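Local atomic coordinates of superoxide dismutase [Ni] (Streptomyces coelicolor, PDB entry 1T6U), a protein that catalyses the nickel-dependent disproportionation of superoxide to hydrogen peroxide and molecular oxygen, working as a hollow homohexamer of helical subunits. Residues 19-22 against 23-27; 40-43 against 44-48. The protein carries 1 engineered substitution. All coordinates share one frame; numbering follows the deposited sequence.

Interaction 1 (19-22 against 23-27)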
loop_
_atom_site.group_PDB
_atom_site.type_symbol
_atom_site.label_atom_id
_atom_site.label_comp_id
_atom_site.label_asym_id
_atom_site.label_seq_id
_atom_site.Cartn_x
_atom_site.Cartn_y
_atom_site.Cartn_z
ATOM N N GLU A 19 4.981 -18.932 -7.878
ATOM C CA GLU A 19 4.050 -19.938 -8.351
ATOM C C GLU A 19 2.793 -19.294 -8.946
ATOM O O GLU A 19 2.263 -19.683 -9.970
ATOM C CB GLU A 19 3.723 -20.886 -7.179
ATOM C CG GLU A 19 4.821 -21.855 -6.803
ATOM C CD GLU A 19 4.515 -22.683 -5.576
ATOM O OE1 GLU A 19 5.393 -23.489 -5.171
ATOM O OE2 GLU A 19 3.422 -22.542 -4.980
ATOM N N SER A 20 2.279 -18.257 -8.250
ATOM C CA SER A 20 1.101 -17.587 -8.787
ATOM C C SER A 20 1.459 -16.873 -10.100
ATOM O O SER A 20 0.666 -16.924 -11.041
ATOM C CB SER A 20 0.400 -16.752 -7.687
ATOM O OG SER A 20 1.062 -15.557 -7.658
ATOM N N VAL A 21 2.645 -16.264 -10.233
ATOM C CA VAL A 21 3.038 -15.686 -11.502
ATOM C C VAL A 21 2.982 -16.738 -12.624
ATOM O O VAL A 21 2.407 -16.494 -13.693
ATOM C CB VAL A 21 4.417 -15.047 -11.372
ATOM C CG1 VAL A 21 5.015 -14.638 -12.701
ATOM C CG2 VAL A 21 4.372 -13.782 -10.519
ATOM N N LYS A 22 3.609 -17.894 -12.409
ATOM C CA LYS A 22 3.614 -18.917 -13.439
ATOM C C LYS A 22 2.215 -19.400 -13.787
ATOM O O LYS A 22 1.866 -19.619 -14.948
ATOM C CB LYS A 22 4.442 -20.129 -12.985
ATOM C CG LYS A 22 4.582 -21.154 -14.090
ATOM C CD LYS A 22 5.399 -22.390 -13.680
ATOM C CE LYS A 22 5.372 -23.350 -14.856
ATOM N NZ LYS A 22 5.783 -24.749 -14.557
ATOM N N ALA A 23 1.408 -19.550 -12.748
ATOM C CA ALA A 23 0.022 -19.967 -12.943
ATOM C C ALA A 23 -0.753 -18.949 -13.779
ATOM O O ALA A 23 -1.523 -19.334 -14.671
ATOM C CB ALA A 23 -0.690 -20.203 -11.628
ATOM N N VAL A 24 -0.575 -17.682 -13.511
ATOM C CA VAL A 24 -1.188 -16.625 -14.308
ATOM C C VAL A 24 -0.739 -16.701 -15.752
ATOM O O VAL A 24 -1.567 -16.623 -16.671
ATOM C CB VAL A 24 -0.924 -15.245 -13.680
ATOM C CG1 VAL A 24 -1.414 -14.134 -14.600
ATOM C CG2 VAL A 24 -1.640 -15.129 -12.343
ATOM N N GLN A 25 0.551 -16.878 -15.985
ATOM C CA GLN A 25 1.057 -17.029 -17.345
ATOM C C GLN A 25 0.388 -18.221 -18.038
ATOM O O GLN A 25 -0.040 -18.072 -19.187
ATOM C CB GLN A 25 2.584 -17.158 -17.352
ATOM C CG GLN A 25 3.284 -15.915 -16.845
ATOM C CD GLN A 25 4.771 -16.080 -16.615
ATOM O OE1 GLN A 25 5.222 -17.110 -16.097
ATOM N NE2 GLN A 25 5.529 -15.030 -16.949
ATOM N N GLU A 26 0.274 -19.376 -17.370
ATOM C CA GLU A 26 -0.400 -20.520 -18.001
ATOM C C GLU A 26 -1.836 -20.183 -18.385
ATOM O O GLU A 26 -2.372 -20.493 -19.470
ATOM C CB GLU A 26 -0.323 -21.717 -17.060
ATOM C CG GLU A 26 1.059 -22.245 -16.793
ATOM C CD GLU A 26 1.234 -23.143 -15.594
ATOM O OE1 GLU A 26 2.229 -23.898 -15.519
ATOM O OE2 GLU A 26 0.411 -23.145 -14.661
ATOM N N LYS A 27 -2.536 -19.517 -17.471
ATOM C CA LYS A 27 -3.928 -19.181 -17.753
ATOM C C LYS A 27 -4.085 -18.190 -18.890
ATOM O O LYS A 27 -5.066 -18.209 -19.615
ATOM C CB LYS A 27 -4.572 -18.602 -16.477
ATOM C CG LYS A 27 -4.731 -19.698 -15.423
ATOM C CD LYS A 27 -5.337 -19.262 -14.142
ATOM C CE LYS A 27 -5.705 -20.401 -13.219
ATOM N NZ LYS A 27 -6.463 -21.532 -13.801
HETATM O O HOH W 1 3.330 -25.899 -12.933
#
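Ala-23 to Glu-26 each give a backbone N-H to the carbonyl oxygen four residues back, from Glu-19 to Lys-22, across two successive turns of helix 12-30. These bonds are close to straight; that from Glu-26 N to Lys-22 O measures 2.9 Å.

Lys-22 and Glu-26, also four residues apart, meet on the more exposed side of the helix, bordered by helix 94-115. A chi1 of -174° sends CG of Lys-22 away from its own amide nitrogen, and the straight chain beyond it passes the Glu-26 carboxylate at a slant, CE coming within 3.3 Å of Glu-26 OE1. The charged NZ is farther off, 3.8 Å from OE1, a long salt bridge. A water accepts from NZ at 3.2 Å and makes a weak second link to OE1, while Gln-98 also binds NZ.

On the inner side, Val-21 and Gln-25 lie alongside, CG1 touching the amide carbon CD at 4.2 Å. The Gln-25 amide is buried, a place that suits glutamine because Thr-96 and the Ser-91 carbonyl bind its NE2. Val-24 rests CG2 on Ser-20 O at 3.2 Å, and the short side chains of Ser-20 and Ala-23 pack on Cys-6, a nickel ligand, of a second subunit. An i to i+4 lysine-glutamate pair on the exposed side, with Val-21, Val-24 and Gln-25 buried against neighbouring helices, is typical of an amphipathic helix in a four-helix bundle.

Interaction 2 (40-43 against 44-48)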
loop_
_atom_site.group_PDB
_atom_site.type_symbol
_atom_site.label_atom_id
_atom_site.label_comp_id
_atom_site.label_asym_id
_atom_site.label_seq_id
_atom_site.Cartn_x
_atom_site.Cartn_y
_atom_site.Cartn_z
ATOM N N ALA A 40 -5.110 -10.381 -15.892
ATOM C CA ALA A 40 -3.991 -11.277 -15.644
ATOM C C ALA A 40 -2.691 -10.482 -15.614
ATOM O O ALA A 40 -1.798 -10.770 -14.812
ATOM C CB ALA A 40 -3.994 -12.373 -16.725
ATOM N N THR A 41 -2.555 -9.499 -16.500
ATOM C CA THR A 41 -1.341 -8.711 -16.576
ATOM C C THR A 41 -1.190 -7.864 -15.342
ATOM O O THR A 41 -0.087 -7.813 -14.769
ATOM C CB THR A 41 -1.345 -7.848 -17.851
ATOM O OG1 THR A 41 -1.478 -8.676 -19.017
ATOM C CG2 THR A 41 -0.045 -7.062 -17.994
ATOM N N VAL A 42 -2.264 -7.199 -14.902
ATOM C CA VAL A 42 -2.276 -6.438 -13.664
ATOM C C VAL A 42 -1.827 -7.291 -12.474
ATOM O O VAL A 42 -0.942 -6.929 -11.704
ATOM C CB VAL A 42 -3.690 -5.878 -13.385
ATOM C CG1 VAL A 42 -3.751 -5.289 -11.980
ATOM C CG2 VAL A 42 -4.086 -4.864 -14.434
ATOM N N ILE A 43 -2.432 -8.478 -12.348
ATOM C CA ILE A 43 -2.146 -9.321 -11.183
ATOM C C ILE A 43 -0.746 -9.889 -11.228
ATOM O O ILE A 43 -0.036 -9.942 -10.203
ATOM C CB ILE A 43 -3.259 -10.398 -11.128
ATOM C CG1 ILE A 43 -4.572 -9.734 -10.668
ATOM C CG2 ILE A 43 -2.899 -11.588 -10.297
ATOM C CD1 ILE A 43 -5.805 -10.580 -10.787
ATOM N N LYS A 44 -0.344 -10.350 -12.401
ATOM C CA LYS A 44 1.003 -10.879 -12.579
ATOM C C LYS A 44 2.007 -9.837 -12.124
ATOM O O LYS A 44 3.001 -10.131 -11.438
ATOM C CB LYS A 44 1.230 -11.258 -14.053
ATOM C CG LYS A 44 2.656 -11.730 -14.343
ATOM C CD LYS A 44 2.768 -12.541 -15.629
ATOM C CE LYS A 44 2.357 -11.815 -16.886
ATOM N NZ LYS A 44 3.351 -10.760 -17.182
ATOM N N GLU A 45 1.759 -8.591 -12.504
ATOM C CA GLU A 45 2.715 -7.540 -12.136
ATOM C C GLU A 45 2.819 -7.381 -10.632
ATOM O O GLU A 45 3.916 -7.244 -10.063
ATOM C CB GLU A 45 2.310 -6.221 -12.809
ATOM C CG GLU A 45 3.388 -5.167 -12.960
ATOM C CD GLU A 45 4.357 -5.438 -14.092
ATOM O OE1 GLU A 45 4.127 -6.330 -14.922
ATOM O OE2 GLU A 45 5.385 -4.730 -14.168
ATOM N N GLN A 46 1.680 -7.431 -9.957
ATOM C CA GLN A 46 1.635 -7.305 -8.499
ATOM C C GLN A 46 2.301 -8.467 -7.794
ATOM O O GLN A 46 3.068 -8.260 -6.850
ATOM C CB GLN A 46 0.167 -7.205 -8.056
ATOM C CG GLN A 46 -0.550 -5.943 -8.465
ATOM C CD GLN A 46 -2.048 -5.933 -8.334
ATOM O OE1 GLN A 46 -2.722 -6.960 -8.277
ATOM N NE2 GLN A 46 -2.715 -4.790 -8.335
ATOM N N ARG A 47 1.995 -9.695 -8.217
ATOM C CA ARG A 47 2.563 -10.823 -7.478
ATOM C C ARG A 47 4.068 -10.913 -7.690
ATOM O O ARG A 47 4.800 -11.237 -6.762
ATOM C CB ARG A 47 1.842 -12.122 -7.848
ATOM C CG ARG A 47 0.349 -12.120 -7.803
ATOM C CD ARG A 47 -0.324 -11.298 -6.731
ATOM N NE ARG A 47 -0.119 -11.772 -5.373
ATOM C CZ ARG A 47 -0.834 -11.391 -4.323
ATOM N NH1 ARG A 47 -1.831 -10.519 -4.426
ATOM N NH2 ARG A 47 -0.571 -11.887 -3.114
ATOM N N ALA A 48 4.510 -10.589 -8.917
ATOM C CA ALA A 48 5.940 -10.606 -9.231
ATOM C C ALA A 48 6.667 -9.578 -8.365
ATOM O O ALA A 48 7.751 -9.838 -7.851
ATOM C CB ALA A 48 6.162 -10.349 -10.691
HETATM O O HOH W 2 2.487 -8.438 -15.783
#
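Helix 34-62 is a long helix of the four-helix bundle, and residues 40-48 form a buried part of it where three neighbouring subunits come close. Four backbone bonds join its turns: Lys-44, Glu-45, Gln-46 and Arg-47 donate to the carbonyls of Ala-40, Thr-41, Val-42 and Ile-43. The span from Arg-47 N to Ile-43 O is 2.9 Å, against 3.2 Å from Gln-46 N to Val-42 O.

Val-42 and Gln-46 lie side by side, with the valine methyl CG1 against NE2 of the amide at 3.8 Å. Ile-43 uses its two branches on different partners: CG1 crosses toward Gln-46 OE1, and CG2, anti to the backbone N, runs alongside Arg-47, 4.1 Å from its CG. Arginine suits this place because its methylene base packs on the isoleucine, whereas its NE reaches a salt bridge with Glu-17; the chain gets there by bending at chi2 (-35°) and chi3.

The polar centre lies on another side of the helix. Lys-44 curls back at chi3 and chi4, bringing NZ within 2.8 Å of a water that accepts a hydrogen bond from it. That water is also 2.8 Å from both Thr-41 O and Glu-45 OE1. NZ further binds the Ser-91 carbonyl and His-35 NE2 of a third subunit, partners that would help to stabilise a buried ammonium group. Glu-45, bent at chi2, turns its OE1 to a salt bridge with Arg-39 of that same subunit.

Branched aliphatic residues pack against other copies, Val-42 on Val-42 of both the third and the fourth subunit. Helix 34-62 thus serves both the four-helix bundle of its own subunit and the subunit contacts of the nickel superoxide dismutase hexamer.

Interactions 1 and 2 lie on successive helices, 12-30 and 34-62, with centres about 9 Å apart, and their side chains pack directly against one another. Val-24 CG1 lies 3.4 Å from Ala-40 O, and Gln-25 CG meets Lys-44 CD at 3.6 Å. At the other end of the shared face, Ser-20 OG comes within 3.5 Å of Arg-47 CG. Both contacts touch the second subunit, whose His-1, Cys-2 and Cys-6 are among the residues packed against them. A nickel ion lies about 5 Å from the side chain of Ser-20 and about 6 Å from that of Ile-43, so the two helices probably flank a neighbour's metal-binding N-terminal segment.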